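N-acetylglucosamine 2-epimerase (Xylella fastidiosa, PDB 3GT5) is an isomerase of the N-acylglucosamine 2-epimerase family, probably acting on a sugar such as N-acetylglucosamine, though its own substrate is not established. Local coordinates at residues H147-E152 with L199-R204; E139-L144 with G154-E159; A174-C179 with A254-I259. All coordinates share one frame; numbering follows the deposited sequence.

Contact 1: H147-E152 with L199-R204; sequences HFWDAE and LVLADR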
ATOM      1  N   HIS A 147      15.485   3.876 -16.367  1.00 20.51           N
ATOM      2  CA  HIS A 147      14.302   4.361 -17.084  1.00 19.30           C
ATOM      3  C   HIS A 147      13.405   5.340 -16.340  1.00 17.92           C
ATOM      4  O   HIS A 147      12.835   6.255 -16.961  1.00 20.04           O
ATOM      5  CB  HIS A 147      13.431   3.192 -17.525  1.00 19.29           C
ATOM      6  CG  HIS A 147      14.124   2.216 -18.418  1.00 20.97           C
ATOM      7  ND1 HIS A 147      14.559   2.540 -19.692  1.00 23.04           N
ATOM      8  CD2 HIS A 147      14.394   0.899 -18.247  1.00 24.06           C
ATOM      9  CE1 HIS A 147      15.075   1.458 -20.258  1.00 22.84           C
ATOM     10  NE2 HIS A 147      14.993   0.452 -19.402  1.00 23.53           N
ATOM     11  N   PHE A 148      13.196   5.121 -15.044  1.00 16.22           N
ATOM     12  CA  PHE A 148      12.168   5.841 -14.324  1.00 15.61           C
ATOM     13  C   PHE A 148      12.637   7.051 -13.511  1.00 16.66           C
ATOM     14  O   PHE A 148      11.918   7.998 -13.311  1.00 17.07           O
ATOM     15  CB  PHE A 148      11.438   4.874 -13.375  1.00 15.74           C
ATOM     16  CG  PHE A 148      10.579   3.895 -14.069  1.00 17.66           C
ATOM     17  CD1 PHE A 148       9.211   4.136 -14.232  1.00 16.67           C
ATOM     18  CD2 PHE A 148      11.110   2.718 -14.560  1.00 19.30           C
ATOM     19  CE1 PHE A 148       8.412   3.251 -14.867  1.00 19.16           C
ATOM     20  CE2 PHE A 148      10.282   1.797 -15.233  1.00 20.57           C
ATOM     21  CZ  PHE A 148       8.939   2.067 -15.377  1.00 19.56           C
ATOM     22  N   TRP A 149      13.841   6.989 -12.958  1.00 17.64           N
ATOM     23  CA  TRP A 149      14.314   8.023 -12.063  1.00 17.68           C
ATOM     24  C   TRP A 149      14.563   9.336 -12.796  1.00 19.09           C
ATOM     25  O   TRP A 149      15.174   9.355 -13.874  1.00 19.43           O
ATOM     26  CB  TRP A 149      15.589   7.551 -11.393  1.00 17.78           C
ATOM     27  CG  TRP A 149      16.162   8.509 -10.430  1.00 16.56           C
ATOM     28  CD1 TRP A 149      17.437   8.994 -10.462  1.00 20.86           C
ATOM     29  CD2 TRP A 149      15.565   9.038  -9.217  1.00 17.14           C
ATOM     30  NE1 TRP A 149      17.658   9.821  -9.396  1.00 19.45           N
ATOM     31  CE2 TRP A 149      16.524   9.869  -8.617  1.00 17.55           C
ATOM     32  CE3 TRP A 149      14.304   8.915  -8.607  1.00 16.08           C
ATOM     33  CZ2 TRP A 149      16.288  10.555  -7.416  1.00 18.41           C
ATOM     34  CZ3 TRP A 149      14.073   9.595  -7.416  1.00 16.45           C
ATOM     35  CH2 TRP A 149      15.059  10.393  -6.824  1.00 18.50           C
ATOM     36  N   ASP A 150      14.094  10.432 -12.225  1.00 18.10           N
ATOM     37  CA  ASP A 150      14.373  11.776 -12.781  1.00 20.29           C
ATOM     38  C   ASP A 150      15.112  12.581 -11.719  1.00 21.31           C
ATOM     39  O   ASP A 150      14.495  13.267 -10.866  1.00 20.06           O
ATOM     40  CB  ASP A 150      13.031  12.404 -13.172  1.00 20.86           C
ATOM     41  CG  ASP A 150      13.156  13.648 -14.050  1.00 26.46           C
ATOM     42  OD1 ASP A 150      14.259  14.192 -14.278  1.00 31.02           O
ATOM     43  OD2 ASP A 150      12.061  14.070 -14.464  1.00 34.50           O
ATOM     44  N   ALA A 151      16.445  12.543 -11.769  1.00 22.11           N
ATOM     45  CA  ALA A 151      17.260  13.193 -10.720  1.00 23.50           C
ATOM     46  C   ALA A 151      16.960  14.692 -10.500  1.00 23.75           C
ATOM     47  O   ALA A 151      17.020  15.185  -9.373  1.00 25.25           O
ATOM     48  CB  ALA A 151      18.747  13.010 -11.061  1.00 24.14           C
ATOM     49  N   GLU A 152      16.579  15.394 -11.559  1.00 22.87           N
ATOM     50  CA  GLU A 152      16.336  16.831 -11.525  1.00 23.83           C
ATOM     51  C   GLU A 152      15.174  17.160 -10.555  1.00 21.75           C
ATOM     52  O   GLU A 152      15.173  18.203  -9.883  1.00 22.06           O
ATOM     53  CB  GLU A 152      16.042  17.303 -12.973  1.00 25.19           C
ATOM     54  CG  GLU A 152      15.233  18.549 -13.134  1.00 30.54           C
ATOM     55  CD  GLU A 152      15.247  19.097 -14.564  1.00 34.88           C
ATOM     56  OE1 GLU A 152      15.014  18.346 -15.535  1.00 36.51           O
ATOM     57  OE2 GLU A 152      15.457  20.316 -14.709  1.00 41.72           O
ATOM     58  N   LEU A 199      14.084   8.675   1.785  1.00 15.35           N
ATOM     59  CA  LEU A 199      14.024   9.992   2.384  1.00 16.37           C
ATOM     60  C   LEU A 199      13.853  11.088   1.357  1.00 15.47           C
ATOM     61  O   LEU A 199      13.107  12.045   1.635  1.00 17.29           O
ATOM     62  CB  LEU A 199      15.272  10.282   3.252  1.00 16.86           C
ATOM     63  CG  LEU A 199      15.221  11.633   3.995  1.00 17.67           C
ATOM     64  CD1 LEU A 199      14.102  11.692   5.036  1.00 18.59           C
ATOM     65  CD2 LEU A 199      16.643  11.974   4.615  1.00 21.72           C
ATOM     66  N   VAL A 200      14.593  11.001   0.247  1.00 15.98           N
ATOM     67  CA  VAL A 200      14.472  11.977  -0.871  1.00 16.78           C
ATOM     68  C   VAL A 200      12.999  12.024  -1.375  1.00 15.33           C
ATOM     69  O   VAL A 200      12.411  13.112  -1.492  1.00 15.95           O
ATOM     70  CB  VAL A 200      15.407  11.678  -2.056  1.00 18.12           C
ATOM     71  CG1 VAL A 200      15.080  12.613  -3.283  1.00 22.36           C
ATOM     72  CG2 VAL A 200      16.897  11.818  -1.663  1.00 21.43           C
ATOM     73  N   LEU A 201      12.423  10.862  -1.607  1.00 15.06           N
ATOM     74  CA  LEU A 201      11.024  10.756  -2.091  1.00 14.50           C
ATOM     75  C   LEU A 201      10.075  11.396  -1.084  1.00 15.37           C
ATOM     76  O   LEU A 201       9.186  12.186  -1.465  1.00 15.17           O
ATOM     77  CB  LEU A 201      10.625   9.300  -2.315  1.00 15.20           C
ATOM     78  CG  LEU A 201      11.333   8.478  -3.386  1.00 15.34           C
ATOM     79  CD1 LEU A 201      10.865   6.986  -3.355  1.00 16.67           C
ATOM     80  CD2 LEU A 201      11.172   9.084  -4.804  1.00 17.03           C
ATOM     81  N   ALA A 202      10.227  11.051   0.203  1.00 14.88           N
ATOM     82  CA  ALA A 202       9.406  11.709   1.249  1.00 15.63           C
ATOM     83  C   ALA A 202       9.533  13.237   1.292  1.00 16.08           C
ATOM     84  O   ALA A 202       8.556  13.953   1.387  1.00 15.53           O
ATOM     85  CB  ALA A 202       9.689  11.112   2.647  1.00 15.00           C
ATOM     86  N   ASP A 203      10.751  13.739   1.183  1.00 15.62           N
ATOM     87  CA  ASP A 203      10.976  15.163   1.198  1.00 17.38           C
ATOM     88  C   ASP A 203      10.294  15.843   0.001  1.00 16.64           C
ATOM     89  O   ASP A 203       9.540  16.834   0.160  1.00 16.96           O
ATOM     90  CB  ASP A 203      12.455  15.428   1.162  1.00 18.07           C
ATOM     91  CG  ASP A 203      12.756  16.909   0.947  1.00 25.46           C
ATOM     92  OD1 ASP A 203      12.251  17.731   1.710  1.00 25.06           O
ATOM     93  OD2 ASP A 203      13.419  17.245  -0.079  1.00 36.33           O
ATOM     94  N   ARG A 204      10.511  15.287  -1.176  1.00 15.89           N
ATOM     95  CA  ARG A 204       9.970  15.894  -2.409  1.00 16.93           C
ATOM     96  C   ARG A 204       8.443  15.879  -2.389  1.00 16.92           C
ATOM     97  O   ARG A 204       7.797  16.883  -2.727  1.00 17.48           O
ATOM     98  CB  ARG A 204      10.489  15.189  -3.651  1.00 16.74           C
ATOM     99  CG  ARG A 204      11.973  15.334  -3.904  1.00 20.24           C
ATOM    100  CD  ARG A 204      12.453  16.766  -3.990  1.00 24.17           C
ATOM    101  NE  ARG A 204      13.877  16.727  -4.371  1.00 27.86           N
ATOM    102  CZ  ARG A 204      14.877  16.572  -3.508  1.00 28.95           C
ATOM    103  NH1 ARG A 204      14.625  16.512  -2.212  1.00 31.78           N
ATOM    104  NH2 ARG A 204      16.146  16.502  -3.934  1.00 28.12           N
TER
HETATM  105  O   HOH W   1      16.579  16.254  -6.830  1.00 29.74           O
HETATM  106  O   HOH W   2      14.686  17.923  -6.841  1.00 33.51           O
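W149 meets V200 and L201 with the edge of its indole, and those two touches make up the direct contact. The setting is the (α/α)6 barrel of this family: W149 sits on the short strand 149-150, which pairs antiparallel with strand 155-160, and its two partners lie on helix 192-211. The far corner of the six-membered ring does the work. CZ3 of W149 comes within 3.9 Å of L201 CD2, and CH2 of W149 lies 4.2 Å from V200 CG1, both methyls close to the ring plane. W149 swings CG anti to its backbone N (chi1 -179°), which carries the indole across to the helix.

Further out, R204 bridges the two segments through water. Its NH2 gives a bond of 2.9 Å to one water, which in turn donates to A151 O at 2.8 Å. A second water accepts from R204 NE at 2.9 Å and reaches E152 O at 3.1 Å. The turn after the strand is therefore tied to the helix at two successive carbonyls. Outside the segments, R197 makes a cation-pi contact with W149, the Y156 ring meets the indole with planes at about 55°, and D203 has a second partner in R207. The guanidinium of R204 is itself approached from two directions: V200 CG1 lies 3.9 Å above its plane, over the centre, while R204 NH1 makes a salt bridge of 2.6 Å with D203 OD2, a short but bent pairing, weak as a hydrogen bond.

Contact 2: E139-L144 with G154-E159; sequences ETWCLL and GLYKDE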
ATOM      1  N   GLU A 139      18.883  -5.547  -9.360  1.00 20.45           N
ATOM      2  CA  GLU A 139      18.422  -5.529 -10.768  1.00 21.40           C
ATOM      3  C   GLU A 139      17.263  -4.562 -10.916  1.00 21.23           C
ATOM      4  O   GLU A 139      17.213  -3.819 -11.902  1.00 21.54           O
ATOM      5  CB  GLU A 139      17.989  -6.944 -11.156  1.00 22.56           C
ATOM      6  CG  GLU A 139      17.189  -7.232 -12.448  1.00 24.10           C
ATOM      7  CD  GLU A 139      16.451  -8.561 -12.290  1.00 29.73           C
ATOM      8  OE1 GLU A 139      15.266  -8.555 -11.825  1.00 29.07           O
ATOM      9  OE2 GLU A 139      17.103  -9.624 -12.490  1.00 30.03           O
ATOM     10  N   THR A 140      16.357  -4.549  -9.917  1.00 19.26           N
ATOM     11  CA  THR A 140      15.178  -3.656  -9.964  1.00 18.55           C
ATOM     12  C   THR A 140      15.628  -2.199  -9.761  1.00 17.90           C
ATOM     13  O   THR A 140      15.167  -1.311 -10.471  1.00 17.43           O
ATOM     14  CB  THR A 140      14.151  -4.070  -8.911  1.00 18.55           C
ATOM     15  OG1 THR A 140      13.832  -5.455  -9.092  1.00 18.33           O
ATOM     16  CG2 THR A 140      12.852  -3.210  -9.011  1.00 19.12           C
ATOM     17  N   TRP A 141      16.544  -1.965  -8.831  1.00 18.36           N
ATOM     18  CA  TRP A 141      17.132  -0.620  -8.646  1.00 18.37           C
ATOM     19  C   TRP A 141      17.735  -0.125  -9.998  1.00 19.59           C
ATOM     20  O   TRP A 141      17.509   1.024 -10.434  1.00 18.88           O
ATOM     21  CB  TRP A 141      18.208  -0.657  -7.550  1.00 18.68           C
ATOM     22  CG  TRP A 141      18.978   0.627  -7.408  1.00 18.38           C
ATOM     23  CD1 TRP A 141      20.099   0.981  -8.120  1.00 19.93           C
ATOM     24  CD2 TRP A 141      18.689   1.735  -6.560  1.00 20.02           C
ATOM     25  NE1 TRP A 141      20.516   2.214  -7.749  1.00 19.73           N
ATOM     26  CE2 TRP A 141      19.684   2.698  -6.785  1.00 18.00           C
ATOM     27  CE3 TRP A 141      17.715   1.994  -5.573  1.00 19.76           C
ATOM     28  CZ2 TRP A 141      19.716   3.914  -6.112  1.00 16.64           C
ATOM     29  CZ3 TRP A 141      17.759   3.190  -4.907  1.00 18.64           C
ATOM     30  CH2 TRP A 141      18.756   4.136  -5.166  1.00 18.98           C
ATOM     31  N   CYS A 142      18.517  -0.980 -10.641  1.00 18.66           N
ATOM     32  CA  CYS A 142      19.168  -0.590 -11.897  1.00 20.49           C
ATOM     33  C   CYS A 142      18.162  -0.243 -12.981  1.00 20.36           C
ATOM     34  O   CYS A 142      18.333   0.766 -13.666  1.00 20.78           O
ATOM     35  CB  CYS A 142      20.128  -1.650 -12.371  1.00 21.06           C
ATOM     36  SG  CYS A 142      21.581  -1.684 -11.348  1.00 25.56           S
ATOM     37  N   LEU A 143      17.099  -1.047 -13.083  1.00 20.25           N
ATOM     38  CA  LEU A 143      16.027  -0.816 -14.045  1.00 20.10           C
ATOM     39  C   LEU A 143      15.320   0.527 -13.790  1.00 20.41           C
ATOM     40  O   LEU A 143      15.096   1.305 -14.749  1.00 20.84           O
ATOM     41  CB  LEU A 143      15.003  -1.955 -13.974  1.00 21.63           C
ATOM     42  CG  LEU A 143      13.933  -1.860 -15.071  1.00 21.53           C
ATOM     43  CD1 LEU A 143      14.428  -2.411 -16.409  1.00 25.24           C
ATOM     44  CD2 LEU A 143      12.642  -2.555 -14.566  1.00 24.63           C
ATOM     45  N   LEU A 144      14.997   0.800 -12.520  1.00 18.44           N
ATOM     46  CA  LEU A 144      14.429   2.077 -12.088  1.00 18.23           C
ATOM     47  C   LEU A 144      15.368   3.242 -12.404  1.00 18.38           C
ATOM     48  O   LEU A 144      14.932   4.291 -12.887  1.00 18.08           O
ATOM     49  CB  LEU A 144      14.072   2.015 -10.586  1.00 18.53           C
ATOM     50  CG  LEU A 144      12.852   1.138 -10.297  1.00 16.63           C
ATOM     51  CD1 LEU A 144      12.841   0.830  -8.789  1.00 21.60           C
ATOM     52  CD2 LEU A 144      11.591   1.865 -10.734  1.00 19.18           C
ATOM     53  N   GLY A 154      13.989  14.627  -8.266  1.00 17.45           N
ATOM     54  CA  GLY A 154      14.070  13.735  -7.098  1.00 18.36           C
ATOM     55  C   GLY A 154      12.881  12.787  -6.948  1.00 16.52           C
ATOM     56  O   GLY A 154      12.528  12.376  -5.825  1.00 15.64           O
ATOM     57  N   LEU A 155      12.253  12.492  -8.084  1.00 16.58           N
ATOM     58  CA  LEU A 155      11.073  11.619  -8.183  1.00 16.73           C
ATOM     59  C   LEU A 155      11.060  10.709  -9.418  1.00 16.30           C
ATOM     60  O   LEU A 155      11.659  11.043 -10.455  1.00 17.35           O
ATOM     61  CB  LEU A 155       9.813  12.503  -8.203  1.00 17.18           C
ATOM     62  CG  LEU A 155       9.566  13.336  -6.966  1.00 16.44           C
ATOM     63  CD1 LEU A 155       8.562  14.463  -7.234  1.00 16.65           C
ATOM     64  CD2 LEU A 155       9.112  12.423  -5.830  1.00 17.43           C
ATOM     65  N   TYR A 156      10.325   9.584  -9.347  1.00 14.06           N
ATOM     66  CA  TYR A 156      10.182   8.661 -10.440  1.00 14.95           C
ATOM     67  C   TYR A 156       9.028   9.092 -11.341  1.00 16.03           C
ATOM     68  O   TYR A 156       7.964   9.550 -10.856  1.00 15.84           O
ATOM     69  CB  TYR A 156       9.918   7.223  -9.933  1.00 13.57           C
ATOM     70  CG  TYR A 156      11.100   6.632  -9.188  1.00 14.78           C
ATOM     71  CD1 TYR A 156      12.160   6.024  -9.865  1.00 16.40           C
ATOM     72  CD2 TYR A 156      11.177   6.706  -7.807  1.00 15.34           C
ATOM     73  CE1 TYR A 156      13.257   5.527  -9.165  1.00 15.77           C
ATOM     74  CE2 TYR A 156      12.252   6.187  -7.122  1.00 15.37           C
ATOM     75  CZ  TYR A 156      13.263   5.596  -7.791  1.00 15.59           C
ATOM     76  OH  TYR A 156      14.303   5.098  -7.051  1.00 20.10           O
ATOM     77  N   LYS A 157       9.246   8.901 -12.634  1.00 17.49           N
ATOM     78  CA  LYS A 157       8.188   8.989 -13.646  0.50 18.49           C
ATOM     79  C   LYS A 157       7.233   7.823 -13.497  1.00 18.41           C
ATOM     80  O   LYS A 157       7.580   6.803 -12.902  1.00 19.50           O
ATOM     81  CB  LYS A 157       8.816   8.993 -15.040  0.50 18.48           C
ATOM     82  CG  LYS A 157       9.815  10.141 -15.199  0.50 18.44           C
ATOM     83  CD  LYS A 157      10.308  10.314 -16.631  0.50 19.99           C
ATOM     84  CE  LYS A 157      11.023   9.087 -17.134  0.50 20.38           C
ATOM     85  NZ  LYS A 157      11.982   9.452 -18.212  0.50 18.34           N
ATOM     86  N   ASP A 158       6.039   7.939 -14.058  1.00 19.24           N
ATOM     87  CA  ASP A 158       5.004   6.939 -13.738  1.00 19.93           C
ATOM     88  C   ASP A 158       4.837   5.760 -14.681  1.00 20.66           C
ATOM     89  O   ASP A 158       4.652   4.632 -14.246  1.00 21.27           O
ATOM     90  CB  ASP A 158       3.672   7.632 -13.609  1.00 20.39           C
ATOM     91  CG  ASP A 158       2.900   7.146 -12.416  1.00 25.13           C
ATOM     92  OD1 ASP A 158       1.958   6.341 -12.635  1.00 26.14           O
ATOM     93  OD2 ASP A 158       3.233   7.582 -11.276  1.00 26.88           O
ATOM     94  N   GLU A 159       4.796   6.010 -15.987  1.00 20.56           N
ATOM     95  CA  GLU A 159       4.223   5.023 -16.882  1.00 20.22           C
ATOM     96  C   GLU A 159       4.905   5.082 -18.259  1.00 19.61           C
ATOM     97  O   GLU A 159       4.988   6.146 -18.824  1.00 18.90           O
ATOM     98  CB  GLU A 159       2.722   5.268 -17.066  1.00 21.38           C
ATOM     99  CG  GLU A 159       2.037   4.242 -17.994  1.00 25.22           C
ATOM    100  CD  GLU A 159       0.659   4.662 -18.453  1.00 27.97           C
ATOM    101  OE1 GLU A 159      -0.062   5.318 -17.659  1.00 30.41           O
ATOM    102  OE2 GLU A 159       0.290   4.288 -19.604  1.00 30.04           O
TER
HETATM  103  O   HOH W   3      16.139   3.420  -8.342  1.00 21.92           O
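The hydroxyl of Y156, 4.5 Å from W141 CZ3, is held by two polar partners: R197 NH1, which hydrogen-bonds to it from helix 192-211, and a water 2.8 Å from Y156 OH. Here strand 155-160 of the antiparallel sheet packs against helix 133-147 of the family's (α/α)6 barrel. The water lies in the plane of the tyrosine ring, at its edge, but over a face of the W141 indole, 3.4 Å above that plane and toward the rim. It also donates a weak bond to W141 O at 3.5 Å, a loose link at most between the phenol and the helix backbone.

W141 starts out pointing away from the strand. With CG anti to the backbone N (chi1 173°), its ring turns back until the six-membered part approaches the hydroxyl obliquely. R193 and Y194 also pack on this indole, the arginine as a cation-pi partner, so W141 is shared with residues beyond the strand.

The apolar half of the contact belongs to L144. Its CB, rather than a branch methyl, touches Y156 CE1 at 3.9 Å, again obliquely to the ring. Y156 leaves the strand with CG anti to its carbonyl carbon (chi1 -66°), which runs the phenol out toward the helix, with CE1 beside L144. M178 and M182 of helix 172-189 also pack on the tyrosine. The helical turn presenting L144 is closed by L144 N to T140 O, 2.9 Å.

Contact 3: A174-C179 with A254-I259; sequences ANMHMC and AKLLLI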
ATOM      1  N   ALA A 174       2.737   6.217  -7.067  1.00 17.88           N
ATOM      2  CA  ALA A 174       3.865   5.311  -7.306  1.00 17.17           C
ATOM      3  C   ALA A 174       5.100   5.709  -6.451  1.00 16.30           C
ATOM      4  O   ALA A 174       5.815   4.834  -5.963  1.00 15.52           O
ATOM      5  CB  ALA A 174       4.210   5.220  -8.809  1.00 17.36           C
ATOM      6  N   ASN A 175       5.331   7.008  -6.250  1.00 14.76           N
ATOM      7  CA  ASN A 175       6.442   7.491  -5.444  1.00 15.31           C
ATOM      8  C   ASN A 175       6.255   7.172  -3.973  1.00 15.70           C
ATOM      9  O   ASN A 175       7.205   6.866  -3.248  1.00 15.73           O
ATOM     10  CB  ASN A 175       6.641   8.980  -5.730  1.00 14.45           C
ATOM     11  CG  ASN A 175       7.365   9.185  -7.043  1.00 16.64           C
ATOM     12  OD1 ASN A 175       8.572   8.986  -7.107  1.00 16.57           O
ATOM     13  ND2 ASN A 175       6.624   9.543  -8.123  1.00 16.63           N
ATOM     14  N   MET A 176       5.006   7.253  -3.510  1.00 14.36           N
ATOM     15  CA  MET A 176       4.639   6.876  -2.134  1.00 13.72           C
ATOM     16  C   MET A 176       4.904   5.386  -1.872  1.00 14.44           C
ATOM     17  O   MET A 176       5.564   5.022  -0.874  1.00 14.70           O
ATOM     18  CB  MET A 176       3.158   7.194  -1.882  1.00 13.60           C
ATOM     19  CG  MET A 176       2.697   7.044  -0.437  1.00 14.97           C
ATOM     20  SD  MET A 176       0.820   7.137  -0.236  1.00 10.03           S
ATOM     21  CE  MET A 176       0.471   5.694  -1.173  1.00 18.08           C
ATOM     22  N   HIS A 177       4.440   4.524  -2.788  1.00 14.43           N
ATOM     23  CA  HIS A 177       4.715   3.100  -2.658  1.00 14.83           C
ATOM     24  C   HIS A 177       6.177   2.791  -2.850  1.00 14.93           C
ATOM     25  O   HIS A 177       6.666   1.833  -2.262  1.00 15.40           O
ATOM     26  CB  HIS A 177       3.801   2.265  -3.527  1.00 14.28           C
ATOM     27  CG  HIS A 177       2.392   2.291  -3.032  1.00 17.81           C
ATOM     28  ND1 HIS A 177       2.030   1.703  -1.838  1.00 20.23           N
ATOM     29  CD2 HIS A 177       1.274   2.881  -3.522  1.00 20.53           C
ATOM     30  CE1 HIS A 177       0.739   1.912  -1.628  1.00 23.08           C
ATOM     31  NE2 HIS A 177       0.259   2.611  -2.640  1.00 19.89           N
ATOM     32  N   MET A 178       6.867   3.560  -3.690  1.00 16.01           N
ATOM     33  CA  MET A 178       8.308   3.368  -3.847  1.00 16.97           C
ATOM     34  C   MET A 178       9.056   3.755  -2.556  1.00 16.84           C
ATOM     35  O   MET A 178      10.013   3.100  -2.203  1.00 17.00           O
ATOM     36  CB  MET A 178       8.871   4.119  -5.069  1.00 17.70           C
ATOM     37  CG  MET A 178      10.284   3.637  -5.498  1.00 18.01           C
ATOM     38  SD  MET A 178      10.392   1.902  -5.999  1.00 13.09           S
ATOM     39  CE  MET A 178       9.557   2.102  -7.578  1.00 22.21           C
ATOM     40  N   CYS A 179       8.616   4.787  -1.840  1.00 16.90           N
ATOM     41  CA  CYS A 179       9.225   5.146  -0.545  1.00 17.26           C
ATOM     42  C   CYS A 179       9.070   3.962   0.420  1.00 17.93           C
ATOM     43  O   CYS A 179      10.044   3.525   1.058  1.00 15.93           O
ATOM     44  CB  CYS A 179       8.620   6.445   0.015  1.00 17.52           C
ATOM     45  SG  CYS A 179       9.112   6.894   1.665  1.00 18.79           S
ATOM     46  N   ALA A 254       2.007   9.908   6.625  1.00 15.26           N
ATOM     47  CA  ALA A 254       2.326  10.139   8.024  1.00 15.38           C
ATOM     48  C   ALA A 254       3.010   8.900   8.623  1.00 16.01           C
ATOM     49  O   ALA A 254       4.030   9.017   9.343  1.00 16.28           O
ATOM     50  CB  ALA A 254       1.101  10.522   8.832  1.00 14.72           C
ATOM     51  N   LYS A 255       2.486   7.728   8.300  1.00 16.41           N
ATOM     52  CA  LYS A 255       3.085   6.459   8.723  1.00 16.31           C
ATOM     53  C   LYS A 255       4.498   6.281   8.155  1.00 14.81           C
ATOM     54  O   LYS A 255       5.446   5.932   8.886  1.00 16.13           O
ATOM     55  CB  LYS A 255       2.179   5.311   8.303  1.00 16.78           C
ATOM     56  CG  LYS A 255       2.625   3.905   8.763  1.00 18.81           C
ATOM     57  CD  LYS A 255       2.021   2.770   7.935  1.00 22.49           C
ATOM     58  CE  LYS A 255       2.599   2.701   6.554  1.00 22.70           C
ATOM     59  NZ  LYS A 255       1.811   1.837   5.725  1.00 26.24           N
ATOM     60  N   LEU A 256       4.648   6.503   6.857  1.00 14.53           N
ATOM     61  CA  LEU A 256       5.967   6.363   6.241  1.00 15.59           C
ATOM     62  C   LEU A 256       6.989   7.337   6.829  1.00 15.64           C
ATOM     63  O   LEU A 256       8.166   6.968   7.032  1.00 15.71           O
ATOM     64  CB  LEU A 256       5.881   6.538   4.725  1.00 15.96           C
ATOM     65  CG  LEU A 256       5.089   5.492   3.965  1.00 16.59           C
ATOM     66  CD1 LEU A 256       5.063   5.953   2.497  1.00 18.11           C
ATOM     67  CD2 LEU A 256       5.631   3.999   4.098  1.00 17.87           C
ATOM     68  N   LEU A 257       6.579   8.574   7.122  1.00 15.25           N
ATOM     69  CA  LEU A 257       7.480   9.553   7.752  1.00 15.02           C
ATOM     70  C   LEU A 257       7.888   9.100   9.159  1.00 16.17           C
ATOM     71  O   LEU A 257       9.033   9.352   9.603  1.00 16.15           O
ATOM     72  CB  LEU A 257       6.802  10.923   7.856  1.00 14.70           C
ATOM     73  CG  LEU A 257       6.476  11.599   6.544  1.00 15.19           C
ATOM     74  CD1 LEU A 257       5.720  12.942   6.778  1.00 17.44           C
ATOM     75  CD2 LEU A 257       7.740  11.860   5.708  1.00 17.57           C
ATOM     76  N   LEU A 258       6.971   8.459   9.886  1.00 15.95           N
ATOM     77  CA  LEU A 258       7.295   7.953  11.228  1.00 17.75           C
ATOM     78  C   LEU A 258       8.183   6.679  11.174  1.00 17.80           C
ATOM     79  O   LEU A 258       8.967   6.437  12.092  1.00 19.28           O
ATOM     80  CB  LEU A 258       6.036   7.695  12.072  1.00 18.36           C
ATOM     81  CG  LEU A 258       5.536   8.902  12.878  1.00 22.18           C
ATOM     82  CD1 LEU A 258       6.392   9.218  14.151  1.00 25.58           C
ATOM     83  CD2 LEU A 258       5.428  10.120  12.038  1.00 24.46           C
ATOM     84  N   ILE A 259       8.090   5.918  10.116  1.00 17.72           N
ATOM     85  CA  ILE A 259       9.028   4.791   9.906  1.00 17.41           C
ATOM     86  C   ILE A 259      10.408   5.386   9.552  1.00 18.58           C
ATOM     87  O   ILE A 259      11.417   4.947  10.082  1.00 17.74           O
ATOM     88  CB  ILE A 259       8.547   3.836   8.826  1.00 17.73           C
ATOM     89  CG1 ILE A 259       7.240   3.152   9.271  1.00 17.92           C
ATOM     90  CG2 ILE A 259       9.641   2.759   8.537  1.00 17.70           C
ATOM     91  CD1 ILE A 259       6.547   2.345   8.200  1.00 20.04           C
TER
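One methyl, CD1 of L256, carries the contact, pressed against M176 and, less closely, facing C179. It lies 3.5 Å from M176 O, a snug van der Waals approach to a main-chain carbonyl, and 3.9 Å from M176 CG. On the next turn C179 SG faces the same methyl more loosely, at 4.2 Å. L256 leaves its helix toward the other one, and with CG anti to the carbonyl carbon (chi1 -65°) its branch end is delivered between the two residues; the M176 and L256 side chains cross at about a right angle.

The two helices, 172-189 and 247-263, belong to the (α/α)6 barrel, and this join is buried in its interior. Away from L256 the fit between the segments slackens quickly. L257 approaches the other segment no closer than 6.5 Å, and it packs instead on A202 and T206 of helix 192-211 and on L269 and V272. No solvent side appears among the three touching residues, all of which are buried.

M176 also turns part of itself elsewhere. Its chain is extended as far as SD and then bends (chi3 64°), setting CE 3.4 Å above the H177 ring, offset toward the rim.

Overall arrangement
Contacts 1 and 2 are near neighbours, their centres about 9 Å apart, and share the strand pair 149-150 and 155-160: F148 O lies 2.9 Å from K157 N, a probable hydrogen bond. W149 N probably bonds to L144 O as well, joining strand to preceding helix. Contact 3 sits deeper, its centre about 9 Å from that of the chain, against about 19 Å for contact 1 and 18 Å for contact 2. N175 of the 174-179 segment ties it to both: its OD1 lies 2.9 Å from Y156 N, a probable hydrogen bond, and touches L201 CD2. A202 packs on L257, so helix 192-211 also links contacts 1 and 3.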